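Local coordinates for protein alpha-galactosidase (Umbelopsis vinacea, PDB 3A5V) that hydrolyses terminal alpha-galactosidic bonds, releasing galactose, as a tetrameric family 27 glycoside hydrolase built on a beta/alpha barrel, at residues L40-Y45 / I285-I291; D30-I35 / D273-I277; P9-N14 / S266-N272. All blocks are in the same frame, centred on the assembly; numbering follows the deposited sequence.

Interaction 1: residues L40-Y45 / I285-I291; sequences LKDLGY and IMNKEVI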
loop_
_atom_site.group_PDB
_atom_site.type_symbol
_atom_site.label_atom_id
_atom_site.label_comp_id
_atom_site.label_asym_id
_atom_site.label_seq_id
_atom_site.Cartn_x
_atom_site.Cartn_y
_atom_site.Cartn_z
ATOM N N LEU A 40 0.699 41.331 -17.616
ATOM C CA LEU A 40 0.396 39.947 -17.231
ATOM C C LEU A 40 -1.060 39.585 -17.496
ATOM O O LEU A 40 -1.345 38.497 -17.991
ATOM C CB LEU A 40 0.762 39.686 -15.754
ATOM C CG LEU A 40 2.271 39.647 -15.431
ATOM C CD1 LEU A 40 2.519 39.568 -13.938
ATOM C CD2 LEU A 40 3.000 38.486 -16.140
ATOM N N LYS A 41 -1.981 40.501 -17.176
ATOM C CA LYS A 41 -3.382 40.268 -17.472
ATOM C C LYS A 41 -3.624 39.898 -18.941
ATOM O O LYS A 41 -4.285 38.889 -19.242
ATOM C CB LYS A 41 -4.249 41.484 -17.088
ATOM C CG LYS A 41 -5.701 41.307 -17.553
ATOM C CD LYS A 41 -6.563 42.533 -17.203
ATOM C CE LYS A 41 -6.193 43.728 -18.044
ATOM N NZ LYS A 41 -7.314 44.731 -17.963
ATOM N N ASP A 42 -3.104 40.716 -19.854
ATOM C CA ASP A 42 -3.349 40.495 -21.270
ATOM C C ASP A 42 -2.605 39.272 -21.819
ATOM O O ASP A 42 -2.982 38.743 -22.861
ATOM C CB ASP A 42 -3.018 41.746 -22.079
ATOM C CG ASP A 42 -3.963 42.915 -21.760
ATOM O OD1 ASP A 42 -5.172 42.694 -21.549
ATOM O OD2 ASP A 42 -3.474 44.048 -21.710
ATOM N N LEU A 43 -1.557 38.829 -21.121
ATOM C CA LEU A 43 -0.893 37.560 -21.468
ATOM C C LEU A 43 -1.740 36.331 -21.107
ATOM O O LEU A 43 -1.520 35.241 -21.641
ATOM C CB LEU A 43 0.490 37.481 -20.823
ATOM C CG LEU A 43 1.533 38.434 -21.423
ATOM C CD1 LEU A 43 2.684 38.651 -20.450
ATOM C CD2 LEU A 43 2.062 37.944 -22.762
ATOM N N GLY A 44 -2.709 36.511 -20.209
ATOM C CA GLY A 44 -3.601 35.421 -19.803
ATOM C C GLY A 44 -3.725 35.215 -18.307
ATOM O O GLY A 44 -4.615 34.492 -17.874
ATOM N N TYR A 45 -2.844 35.838 -17.510
ATOM C CA TYR A 45 -2.877 35.653 -16.053
ATOM C C TYR A 45 -3.968 36.548 -15.460
ATOM O O TYR A 45 -3.707 37.704 -15.084
ATOM C CB TYR A 45 -1.542 36.012 -15.394
ATOM C CG TYR A 45 -0.297 35.305 -15.917
ATOM C CD1 TYR A 45 0.441 35.846 -16.974
ATOM C CD2 TYR A 45 0.181 34.144 -15.300
ATOM C CE1 TYR A 45 1.623 35.232 -17.432
ATOM C CE2 TYR A 45 1.365 33.503 -15.756
ATOM C CZ TYR A 45 2.076 34.056 -16.806
ATOM O OH TYR A 45 3.236 33.448 -17.248
ATOM N N ILE A 285 8.326 34.542 -17.660
ATOM C CA ILE A 285 6.866 34.471 -17.484
ATOM C C ILE A 285 6.058 35.240 -18.543
ATOM O O ILE A 285 4.825 35.166 -18.550
ATOM C CB ILE A 285 6.417 34.855 -16.046
ATOM C CG1 ILE A 285 6.578 36.371 -15.791
ATOM C CG2 ILE A 285 7.166 33.964 -14.982
ATOM C CD1 ILE A 285 6.037 36.847 -14.426
ATOM N N MET A 286 6.735 35.990 -19.415
ATOM C CA MET A 286 6.000 36.810 -20.390
ATOM C C MET A 286 6.291 36.443 -21.832
ATOM O O MET A 286 6.198 37.293 -22.728
ATOM C CB MET A 286 6.248 38.318 -20.171
ATOM C CG MET A 286 5.889 38.823 -18.767
ATOM S SD MET A 286 6.077 40.634 -18.721
ATOM C CE MET A 286 5.584 41.005 -17.036
ATOM N N ASN A 287 6.641 35.184 -22.063
ATOM C CA ASN A 287 6.947 34.737 -23.416
ATOM C C ASN A 287 5.676 34.155 -24.025
ATOM O O ASN A 287 5.250 33.066 -23.648
ATOM C CB ASN A 287 8.094 33.710 -23.386
ATOM C CG ASN A 287 8.505 33.231 -24.782
ATOM O OD1 ASN A 287 7.654 32.974 -25.636
ATOM N ND2 ASN A 287 9.815 33.095 -25.009
ATOM N N LYS A 288 5.068 34.881 -24.961
ATOM C CA LYS A 288 3.781 34.469 -25.543
ATOM C C LYS A 288 3.819 33.110 -26.219
ATOM O O LYS A 288 2.811 32.426 -26.247
ATOM C CB LYS A 288 3.256 35.513 -26.559
ATOM C CG LYS A 288 2.940 36.882 -25.929
ATOM C CD LYS A 288 2.554 37.899 -27.023
ATOM C CE LYS A 288 2.443 39.298 -26.452
ATOM N NZ LYS A 288 1.932 40.212 -27.543
ATOM N N GLU A 289 4.965 32.744 -26.801
ATOM C CA GLU A 289 5.081 31.481 -27.535
ATOM C C GLU A 289 5.071 30.285 -26.570
ATOM O O GLU A 289 4.519 29.243 -26.887
ATOM C CB GLU A 289 6.346 31.474 -28.409
ATOM C CG GLU A 289 6.374 32.626 -29.446
ATOM C CD GLU A 289 7.413 32.431 -30.543
ATOM O OE1 GLU A 289 7.807 31.281 -30.827
ATOM O OE2 GLU A 289 7.845 33.442 -31.135
ATOM N N VAL A 290 5.669 30.459 -25.394
ATOM C CA VAL A 290 5.638 29.419 -24.350
ATOM C C VAL A 290 4.229 29.311 -23.741
ATOM O O VAL A 290 3.700 28.213 -23.581
ATOM C CB VAL A 290 6.696 29.670 -23.258
ATOM C CG1 VAL A 290 6.722 28.490 -22.248
ATOM C CG2 VAL A 290 8.085 29.864 -23.885
ATOM N N ILE A 291 3.613 30.455 -23.428
ATOM C CA ILE A 291 2.226 30.471 -22.950
ATOM C C ILE A 291 1.295 29.776 -23.954
ATOM O O ILE A 291 0.432 29.001 -23.560
ATOM C CB ILE A 291 1.743 31.919 -22.629
ATOM C CG1 ILE A 291 2.549 32.497 -21.448
ATOM C CG2 ILE A 291 0.201 31.961 -22.364
ATOM C CD1 ILE A 291 2.438 34.017 -21.310
#

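Interaction 2: residues D30-I35 / D273-I277; sequences DAAKAI and DVTNI. With NAG (2-acetamido-2-deoxy-beta-D-glucopyranose), chain C.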
loop_
_atom_site.group_PDB
_atom_site.type_symbol
_atom_site.label_atom_id
_atom_site.label_comp_id
_atom_site.label_asym_id
_atom_site.label_seq_id
_atom_site.Cartn_x
_atom_site.Cartn_y
_atom_site.Cartn_z
ATOM N N ASP A 30 -3.163 46.521 -4.915
ATOM C CA ASP A 30 -1.916 46.926 -5.569
ATOM C C ASP A 30 -1.337 45.839 -6.484
ATOM O O ASP A 30 -0.797 46.139 -7.548
ATOM C CB ASP A 30 -0.857 47.325 -4.548
ATOM C CG ASP A 30 -1.152 48.653 -3.880
ATOM O OD1 ASP A 30 -2.058 49.374 -4.348
ATOM O OD2 ASP A 30 -0.466 48.973 -2.872
ATOM N N ALA A 31 -1.439 44.581 -6.060
ATOM C CA ALA A 31 -0.972 43.460 -6.893
ATOM C C ALA A 31 -1.843 43.313 -8.158
ATOM O O ALA A 31 -1.311 43.079 -9.242
ATOM C CB ALA A 31 -0.968 42.186 -6.104
ATOM N N ALA A 32 -3.166 43.450 -8.011
ATOM C CA ALA A 32 -4.088 43.348 -9.161
ATOM C C ALA A 32 -3.789 44.443 -10.183
ATOM O O ALA A 32 -3.811 44.186 -11.397
ATOM C CB ALA A 32 -5.554 43.402 -8.712
ATOM N N LYS A 33 -3.493 45.655 -9.693
ATOM C CA LYS A 33 -3.144 46.777 -10.574
ATOM C C LYS A 33 -1.806 46.564 -11.265
ATOM O O LYS A 33 -1.645 46.911 -12.432
ATOM C CB LYS A 33 -3.190 48.112 -9.806
ATOM C CG LYS A 33 -4.648 48.490 -9.449
ATOM C CD LYS A 33 -4.784 49.782 -8.614
ATOM C CE LYS A 33 -6.269 49.937 -8.212
ATOM N NZ LYS A 33 -6.502 51.143 -7.373
ATOM N N ALA A 34 -0.850 45.971 -10.554
ATOM C CA ALA A 34 0.433 45.590 -11.154
ATOM C C ALA A 34 0.278 44.484 -12.225
ATOM O O ALA A 34 0.886 44.557 -13.294
ATOM C CB ALA A 34 1.416 45.157 -10.045
ATOM N N ILE A 35 -0.532 43.464 -11.925
ATOM C CA ILE A 35 -0.889 42.413 -12.889
ATOM C C ILE A 35 -1.465 43.019 -14.180
ATOM O O ILE A 35 -1.013 42.677 -15.276
ATOM C CB ILE A 35 -1.823 41.348 -12.251
ATOM C CG1 ILE A 35 -1.041 40.481 -11.247
ATOM C CG2 ILE A 35 -2.488 40.418 -13.327
ATOM C CD1 ILE A 35 -1.931 39.732 -10.236
ATOM N N ASP A 273 6.382 37.862 -6.629
ATOM C CA ASP A 273 6.103 39.300 -6.468
ATOM C C ASP A 273 5.762 39.905 -7.834
ATOM O O ASP A 273 6.565 39.800 -8.774
ATOM C CB ASP A 273 7.297 40.009 -5.829
ATOM C CG ASP A 273 7.078 41.516 -5.640
ATOM O OD1 ASP A 273 5.930 42.017 -5.616
ATOM O OD2 ASP A 273 8.089 42.208 -5.483
ATOM N N VAL A 274 4.567 40.483 -7.959
ATOM C CA VAL A 274 4.150 41.110 -9.231
ATOM C C VAL A 274 4.319 42.633 -9.201
ATOM O O VAL A 274 4.097 43.298 -10.216
ATOM C CB VAL A 274 2.682 40.750 -9.642
ATOM C CG1 VAL A 274 2.593 39.307 -10.155
ATOM C CG2 VAL A 274 1.697 40.991 -8.483
ATOM N N THR A 275 4.731 43.177 -8.059
ATOM C CA THR A 275 4.881 44.639 -7.931
ATOM C C THR A 275 6.276 45.145 -8.318
ATOM O O THR A 275 6.484 46.348 -8.495
ATOM C CB THR A 275 4.508 45.157 -6.509
ATOM O OG1 THR A 275 5.406 44.605 -5.540
ATOM C CG2 THR A 275 3.050 44.799 -6.163
ATOM N N ASN A 276 7.232 44.228 -8.429
ATOM C CA ASN A 276 8.577 44.566 -8.877
ATOM C C ASN A 276 9.093 43.355 -9.646
ATOM O O ASN A 276 9.646 42.435 -9.065
ATOM C CB ASN A 276 9.477 44.926 -7.685
ATOM C CG ASN A 276 10.845 45.450 -8.110
ATOM O OD1 ASN A 276 11.263 45.297 -9.258
ATOM N ND2 ASN A 276 11.539 46.090 -7.176
ATOM N N ILE A 277 8.853 43.360 -10.953
ATOM C CA ILE A 277 9.165 42.227 -11.812
ATOM C C ILE A 277 10.450 42.557 -12.565
ATOM O O ILE A 277 10.455 43.465 -13.397
ATOM C CB ILE A 277 8.013 41.934 -12.823
ATOM C CG1 ILE A 277 6.643 41.863 -12.114
ATOM C CG2 ILE A 277 8.294 40.644 -13.614
ATOM C CD1 ILE A 277 5.437 41.719 -13.076
HETATM C C1 NAG C . 12.793 46.554 -7.710
HETATM C C2 NAG C . 13.077 47.770 -6.816
HETATM C C3 NAG C . 14.532 48.243 -6.849
HETATM C C4 NAG C . 15.571 47.120 -7.000
HETATM C C5 NAG C . 15.078 46.040 -7.989
HETATM C C6 NAG C . 16.008 44.836 -8.145
HETATM C C7 NAG C . 11.641 49.682 -6.367
HETATM C C8 NAG C . 10.943 50.869 -6.952
HETATM N N2 NAG C . 12.263 48.894 -7.231
HETATM O O3 NAG C . 14.768 49.009 -5.676
HETATM O O4 NAG C . 16.797 47.700 -7.419
HETATM O O5 NAG C . 13.802 45.569 -7.589
HETATM O O6 NAG C . 15.969 44.023 -6.988
HETATM O O7 NAG C . 11.617 49.477 -5.156
#

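Interaction 3: residues P9-N14 / S266-N272; sequences PQMGWN and SPLILGN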
loop_
_atom_site.group_PDB
_atom_site.type_symbol
_atom_site.label_atom_id
_atom_site.label_comp_id
_atom_site.label_asym_id
_atom_site.label_seq_id
_atom_site.Cartn_x
_atom_site.Cartn_y
_atom_site.Cartn_z
ATOM N N PRO A 9 -5.765 25.374 -19.320
ATOM C CA PRO A 9 -5.389 25.562 -17.919
ATOM C C PRO A 9 -5.533 27.020 -17.451
ATOM O O PRO A 9 -5.213 27.947 -18.209
ATOM C CB PRO A 9 -3.910 25.126 -17.879
ATOM C CG PRO A 9 -3.783 24.129 -19.042
ATOM C CD PRO A 9 -4.706 24.719 -20.110
ATOM N N GLN A 10 -6.005 27.219 -16.219
ATOM C CA GLN A 10 -6.117 28.585 -15.661
ATOM C C GLN A 10 -4.738 29.241 -15.456
ATOM O O GLN A 10 -3.738 28.557 -15.248
ATOM C CB GLN A 10 -6.917 28.597 -14.345
ATOM C CG GLN A 10 -6.258 27.835 -13.151
ATOM C CD GLN A 10 -6.681 26.358 -13.022
ATOM O OE1 GLN A 10 -6.951 25.670 -14.013
ATOM N NE2 GLN A 10 -6.711 25.866 -11.784
ATOM N N MET A 11 -4.702 30.570 -15.536
ATOM C CA MET A 11 -3.488 31.330 -15.293
ATOM C C MET A 11 -3.833 32.459 -14.330
ATOM O O MET A 11 -4.942 32.997 -14.364
ATOM C CB MET A 11 -2.926 31.898 -16.603
ATOM C CG MET A 11 -2.596 30.847 -17.679
ATOM S SD MET A 11 -2.117 31.574 -19.271
ATOM C CE MET A 11 -0.678 32.575 -18.798
ATOM N N GLY A 12 -2.888 32.830 -13.478
ATOM C CA GLY A 12 -3.188 33.831 -12.463
ATOM C C GLY A 12 -2.041 34.041 -11.500
ATOM O O GLY A 12 -0.872 33.778 -11.828
ATOM N N TRP A 13 -2.391 34.513 -10.313
ATOM C CA TRP A 13 -1.434 34.874 -9.265
ATOM C C TRP A 13 -2.118 34.679 -7.902
ATOM O O TRP A 13 -3.333 34.896 -7.768
ATOM C CB TRP A 13 -0.982 36.329 -9.466
ATOM C CG TRP A 13 -0.108 36.860 -8.341
ATOM C CD1 TRP A 13 1.245 36.762 -8.228
ATOM C CD2 TRP A 13 -0.565 37.563 -7.187
ATOM N NE1 TRP A 13 1.676 37.382 -7.064
ATOM C CE2 TRP A 13 0.575 37.878 -6.407
ATOM C CE3 TRP A 13 -1.845 37.954 -6.727
ATOM C CZ2 TRP A 13 0.483 38.568 -5.184
ATOM C CZ3 TRP A 13 -1.936 38.655 -5.528
ATOM C CH2 TRP A 13 -0.770 38.946 -4.758
ATOM N N ASN A 14 -1.327 34.285 -6.906
ATOM C CA ASN A 14 -1.808 33.892 -5.579
ATOM C C ASN A 14 -1.034 34.660 -4.493
ATOM O O ASN A 14 0.178 34.828 -4.604
ATOM C CB ASN A 14 -1.655 32.350 -5.427
ATOM C CG ASN A 14 -1.987 31.855 -4.039
ATOM O OD1 ASN A 14 -1.243 32.101 -3.090
ATOM N ND2 ASN A 14 -3.119 31.146 -3.909
ATOM N N SER A 266 -0.195 22.207 -16.728
ATOM C CA SER A 266 -0.520 22.637 -15.361
ATOM C C SER A 266 -1.192 24.016 -15.432
ATOM O O SER A 266 -0.849 24.838 -16.313
ATOM C CB SER A 266 0.752 22.745 -14.508
ATOM O OG SER A 266 0.463 23.156 -13.166
ATOM N N PRO A 267 -2.120 24.294 -14.494
ATOM C CA PRO A 267 -2.394 25.704 -14.217
ATOM C C PRO A 267 -1.068 26.443 -14.032
ATOM O O PRO A 267 -0.100 25.871 -13.470
ATOM C CB PRO A 267 -3.132 25.666 -12.872
ATOM C CG PRO A 267 -3.797 24.329 -12.820
ATOM C CD PRO A 267 -2.930 23.384 -13.657
ATOM N N LEU A 268 -1.023 27.702 -14.489
ATOM C CA LEU A 268 0.156 28.551 -14.307
ATOM C C LEU A 268 -0.219 29.691 -13.360
ATOM O O LEU A 268 -0.657 30.783 -13.797
ATOM C CB LEU A 268 0.664 29.098 -15.642
ATOM C CG LEU A 268 1.055 28.047 -16.710
ATOM C CD1 LEU A 268 1.437 28.732 -18.031
ATOM C CD2 LEU A 268 2.165 27.081 -16.236
ATOM N N ILE A 269 -0.085 29.407 -12.068
ATOM C CA ILE A 269 -0.415 30.374 -11.011
ATOM C C ILE A 269 0.882 30.925 -10.450
ATOM O O ILE A 269 1.691 30.184 -9.866
ATOM C CB ILE A 269 -1.304 29.745 -9.880
ATOM C CG1 ILE A 269 -2.586 29.083 -10.456
ATOM C CG2 ILE A 269 -1.620 30.803 -8.748
ATOM C CD1 ILE A 269 -3.476 29.988 -11.335
ATOM N N LEU A 270 1.096 32.224 -10.658
ATOM C CA LEU A 270 2.292 32.904 -10.167
ATOM C C LEU A 270 2.311 32.970 -8.636
ATOM O O LEU A 270 1.342 33.387 -8.012
ATOM C CB LEU A 270 2.411 34.312 -10.788
ATOM C CG LEU A 270 2.585 34.359 -12.318
ATOM C CD1 LEU A 270 2.342 35.782 -12.851
ATOM C CD2 LEU A 270 3.977 33.844 -12.762
ATOM N N GLY A 271 3.419 32.534 -8.042
ATOM C CA GLY A 271 3.533 32.452 -6.577
ATOM C C GLY A 271 4.709 33.332 -6.186
ATOM O O GLY A 271 5.615 32.885 -5.470
ATOM N N ASN A 272 4.698 34.561 -6.708
ATOM C CA ASN A 272 5.849 35.465 -6.662
ATOM C C ASN A 272 5.444 36.932 -6.421
ATOM O O ASN A 272 4.302 37.204 -6.038
ATOM C CB ASN A 272 6.670 35.342 -7.965
ATOM C CG ASN A 272 5.894 35.810 -9.206
ATOM O OD1 ASN A 272 4.716 36.189 -9.128
ATOM N ND2 ASN A 272 6.552 35.762 -10.356
HETATM O O HOH W 1 2.730 35.548 -3.885
#

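Interaction 1: residues L40-Y45 / I285-I291
Leu40 reaches the opposing segment with one methyl, CD2, which lies 3.7 Å from CE of Met286 and also touches CD1 of Ile285. The thioether chain of Met286 is fully extended beyond CG, and it runs across Leu40 at about a right angle. Further along the same short helix, Leu43 divides its two branches between Met286 and Lys288. Its CD1 rests on CB and CG of Met286, whereas CD2 presses against the aliphatic part of Lys288, with only 3.5 Å between Leu43 CD2 and Lys288 CG, a tight fit for two carbons. Nearer the backbone, Leu43 CB meets CD1 of Ile291 at 4.0 Å. Gly44, with positive phi, then ends the helix in a Schellman motif, where Tyr45 N bonds back to Leu40 O. Just beyond it, Tyr45 points its side chain at the other segment, and its hydroxyl donates to Ile285 O, 2.7 Å from Tyr45 OH, in the carbonyl plane and on a lone pair (C=O...donor angle 129°). That carbonyl stands at the C-terminal end of helix 279-285. Tyr45 OH is also hydrogen-bonded to the hydroxyl of Tyr258. Past Met286, Asn287 caps the next helix, its OD1 accepting from Val290 N at 3.2 Å, while its ND2 binds Leu363 O of the C-terminal beta-sandwich domain. The contact joins helix 40-43 to the junction of helices 279-285 and 288-294, with Tyr258 of helix 251-263 beside it and Met11 and Leu270 of strands 11-14 and 268-270 packed against the tyrosine.

Interaction 2: residues D30-I35 / D273-I277
Val274 points its side chain at the helix carrying Ala31, Ala34 and Ile35, and its two methyls share the work. CG2 is set between the backbone N and the carbonyl carbon of its own residue, with CG1 turned beside the N (chi1 -74°). In this rotamer Val274 CG2 comes within 3.8 Å of Ala31 CB and 3.7 Å of Ala31 O. Both methyls also lie against Ile35 CG1, Val274 CG2 at 3.9 Å, and the two branched chains pass each other at a slant. Ala34 meets backbone instead: its CB sits 3.3 Å from Val274 O, and the small methyl allows the loop to come close, the CA atoms of Ala34 and Thr275 being 5.6 Å apart. CG2 of Thr275 lies along the more exposed margin, near Ala31 and Ala34, while its hydroxyl turns back to its own segment. Thr275 OG1 donates to the syn lone pair of Asp273 OD1 at 2.6 Å, and Thr275 N reaches the same oxygen from above the carboxylate plane at 3.0 Å. The bond from Thr275 N makes an Asx turn, and the hydroxyl adds a second grip on the same oxygen; Val274 lies between the two residues so linked. Asn276 faces away from the helix and carries an N-linked glycan, its ND2 bonded to C1 of an N-acetylglucosamine. The arrangement is that of a beta/alpha barrel at its seam: the loop after the eighth strand, 268-270, packs on the first major barrel helix, 25-38, and Trp13 of the first strand touches Ala31, Ile35 and Val274 alike.

Interaction 3: residues P9-N14 / S266-N272
The backbone oxygen of Asn272 receives the indole N-H of Trp13, NE1 to O 2.8 Å, and a water molecule lies within hydrogen-bonding distance of both this oxygen and Asn14 O. The acceptor is near the plane of the indole, and the N-H...O angle is 167°, although the donor stands above the carbonyl plane of Asn272. This side-chain bond extends the closure of a TIM barrel, in which the first strand, 11-14, pairs in parallel with the last, 268-270. Four backbone bonds join them alternately: Leu268 N to Gln10 O, Gly12 N to Leu268 O, Leu270 N to Gly12 O and Asn14 N to Leu270 O. The bond from Leu270 N to Gly12 O is short, 2.8 Å, and nearly straight. Met11, Trp13, Leu268 and Leu270 share the face toward the surrounding helices. There the indole, with CG anti to the backbone N (chi1 173°), has CD1 3.7 Å from Leu270 CB and 3.6 Å from Asn272 OD1; the ND2 of that asparagine is hydrogen-bonded to Val244 O. The other face looks into the barrel. Gln10 is bent at chi2, laying its carboxamide beside the Pro267 ring so that the two side chains run the same way, Gln10 CD being 3.5 Å from Pro267 CG; its NE2 is held by Ser183 OG and Tyr125 OH, but its buried OE1 has no partner in the model. At the C-terminal mouth, where TIM barrels place their active sites, Asn14 OD1 caps Trp16 N, while its ND2 bonds Asp51. Ile269 spans the strand pair on this inner side: its CG2 touches Asn14 CB at 3.7 Å, and its CD1 reaches over to Gly12 N at 3.6 Å, beside a residue with no side chain.

Interaction 3 is the wholly buried centre of the group and rests on backbone hydrogen bonds between two barrel strands, whereas interactions 1 and 2 are partly buried and join segments from the outer layer mainly through apolar contacts. The sole hydrogen bond across interaction 1 comes from a tyrosine; interaction 2 has none, its polar bonds staying within 273-277. Interactions 1 and 2 both pack against interaction 3 on the outward side of its strands. They also meet each other directly, since helix 25-38 leads into 40-43, with Leu40 touching Ile277. Interaction 1 adjoins the beta-sandwich domain through Asn287 and Glu289, while interaction 2 carries a glycan on Asn276.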